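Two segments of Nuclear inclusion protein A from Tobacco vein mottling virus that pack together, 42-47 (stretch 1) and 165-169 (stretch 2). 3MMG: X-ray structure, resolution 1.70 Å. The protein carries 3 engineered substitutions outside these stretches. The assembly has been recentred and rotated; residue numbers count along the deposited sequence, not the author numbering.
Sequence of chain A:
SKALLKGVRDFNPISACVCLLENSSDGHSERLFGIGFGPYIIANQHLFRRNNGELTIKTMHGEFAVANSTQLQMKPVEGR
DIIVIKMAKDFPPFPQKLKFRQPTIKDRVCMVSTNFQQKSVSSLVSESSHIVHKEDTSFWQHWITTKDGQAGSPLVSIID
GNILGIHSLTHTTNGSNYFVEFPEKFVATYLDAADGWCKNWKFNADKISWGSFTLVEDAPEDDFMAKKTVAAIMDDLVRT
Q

Stretch 1, residues 42-47: IANQHL
Stretch 2 (165-169) GIHSL

Stretch 1 leaves a β-strand and turns into a 3-10 segment. Ile-42 (phi/psi -101/128) and Ala-43 (-146/175) are extended, Asn-44 (-71/142) is the hinge, and Gln-45 (-54/-35), His-46 (-69/-7) and Leu-47 (-56/-30) coil; a hydrogen bond from Leu-47 N to Asn-44 O, 3.2 Å, closes the turn. Stretch 2 is strand throughout: Gly-165 is almost fully extended (179/180), followed by Ile-166 (-131/148), His-167 (-63/146), Ser-168 (-138/-57) and Leu-169 (-124/158). The negative psi of Ser-168 departs from regular strand geometry. The stretches run in roughly the same overall direction. The nearest CA atoms, those of Asn-44 and Ser-168, lie 7.1 Å apart; no backbone-to-backbone hydrogen bond joins the stretches, and the contacts across the gap involve side chains.

Asn-44 makes the one hydrogen bond across the contact. Its CA-to-CB bond points toward stretch 2, and with chi1 m (-61°) and chi2 93° its ND2 reaches His-167 O at 3.1 Å, with an N-H...O angle of 151°. An amide suits this place because its NH2 can satisfy a buried carbonyl; ND2 also lies 3.9 Å from Ser-168 CB.

Ile-166, whose CA-to-CB bond points toward stretch 1 (chi1 p, 52°; chi2 t, 168°), fills the space beside the strand's end. Its CD1 lies 3.7 Å from both Ala-43 C and Asn-44 ND2, covering backbone and amide, while Ala-43 turns its small methyl away.

The His-46 CA-to-CB bond points toward stretch 2 (chi1 p, 82°; chi2 -101°). Its flat ring brings CE1 obliquely to 3.8 Å from Ser-168 O, while ND1 and NE2 are hydrogen-bonded elsewhere in the structure. Ser-168 (chi1 t, 177°) has a sideways CA-to-CB bond; its small side chain fits beside the Asn-44 amide. The contact buries 224 Å² over both sides, most on Ile-166 (65 Å²) and Asn-44 (54 Å²).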

# COMPACT_ATOMS: atom_id res chain seq x y z
N ILE A 42 1.34 1.87 -6.70
CA ILE A 42 0.43 0.92 -6.06
C ILE A 42 0.00 1.59 -4.77
O ILE A 42 0.86 2.05 -3.98
CB ILE A 42 1.16 -0.40 -5.75
CG1 ILE A 42 1.60 -1.14 -7.05
CG2 ILE A 42 0.32 -1.29 -4.83
CD1 ILE A 42 2.85 -2.00 -6.86
N ALA A 43 -1.30 1.67 -4.54
CA ALA A 43 -1.80 2.38 -3.37
C ALA A 43 -3.06 1.71 -2.84
O ALA A 43 -3.57 0.78 -3.45
CB ALA A 43 -2.08 3.85 -3.72
N ASN A 44 -3.55 2.19 -1.70
CA ASN A 44 -4.89 1.77 -1.24
C ASN A 44 -5.97 2.38 -2.13
O ASN A 44 -5.85 3.53 -2.54
CB ASN A 44 -5.16 2.26 0.18
CG ASN A 44 -4.18 1.70 1.19
OD1 ASN A 44 -3.17 2.33 1.49
ND2 ASN A 44 -4.45 0.50 1.69
N GLN A 45 -7.04 1.63 -2.43
CA GLN A 45 -8.24 2.26 -3.05
C GLN A 45 -8.76 3.46 -2.27
O GLN A 45 -9.20 4.45 -2.87
CB GLN A 45 -9.39 1.26 -3.25
CG GLN A 45 -9.12 0.29 -4.39
CD GLN A 45 -10.27 -0.64 -4.62
OE1 GLN A 45 -11.37 -0.38 -4.19
NE2 GLN A 45 -10.02 -1.74 -5.33
N HIS A 46 -8.68 3.40 -0.95
CA HIS A 46 -9.23 4.45 -0.11
C HIS A 46 -8.50 5.80 -0.17
O HIS A 46 -8.99 6.80 0.37
CB HIS A 46 -9.45 3.98 1.33
CG HIS A 46 -8.24 4.01 2.21
ND1 HIS A 46 -7.51 2.88 2.49
CD2 HIS A 46 -7.69 5.01 2.95
CE1 HIS A 46 -6.55 3.18 3.35
NE2 HIS A 46 -6.64 4.46 3.65
N LEU A 47 -7.36 5.82 -0.86
CA LEU A 47 -6.72 7.08 -1.23
C LEU A 47 -7.69 7.96 -2.03
O LEU A 47 -7.61 9.18 -1.95
CB LEU A 47 -5.46 6.82 -2.07
CG LEU A 47 -4.74 8.03 -2.69
CD1 LEU A 47 -4.17 8.93 -1.59
CD2 LEU A 47 -3.67 7.48 -3.59
N GLY A 165 1.69 -7.26 1.39
CA GLY A 165 0.46 -6.47 1.53
C GLY A 165 0.84 -5.04 1.81
O GLY A 165 2.02 -4.70 1.92
N ILE A 166 -0.18 -4.21 1.96
CA ILE A 166 0.02 -2.82 2.40
C ILE A 166 -0.94 -2.48 3.53
O ILE A 166 -2.06 -3.03 3.59
CB ILE A 166 -0.15 -1.81 1.23
CG1 ILE A 166 -1.47 -2.00 0.49
CG2 ILE A 166 1.07 -1.92 0.30
CD1 ILE A 166 -1.83 -0.85 -0.48
N HIS A 167 -0.50 -1.62 4.43
CA HIS A 167 -1.34 -1.33 5.60
C HIS A 167 -2.68 -0.69 5.19
O HIS A 167 -2.71 0.06 4.24
CB HIS A 167 -0.60 -0.46 6.62
CG HIS A 167 -1.45 -0.14 7.81
ND1 HIS A 167 -1.93 -1.12 8.66
CD2 HIS A 167 -1.90 1.04 8.30
CE1 HIS A 167 -2.65 -0.56 9.62
NE2 HIS A 167 -2.67 0.75 9.41
N SER A 168 -3.78 -0.99 5.91
CA SER A 168 -5.09 -0.51 5.48
C SER A 168 -6.01 0.02 6.59
O SER A 168 -6.44 1.15 6.53
CB SER A 168 -5.82 -1.59 4.66
OG SER A 168 -7.13 -1.16 4.29
N LEU A 169 -6.29 -0.82 7.59
CA LEU A 169 -7.38 -0.60 8.55
C LEU A 169 -6.89 -0.61 9.95
O LEU A 169 -5.88 -1.24 10.27
CB LEU A 169 -8.41 -1.75 8.51
CG LEU A 169 -9.24 -2.14 7.31
CD1 LEU A 169 -10.04 -3.37 7.69
CD2 LEU A 169 -10.15 -0.97 6.92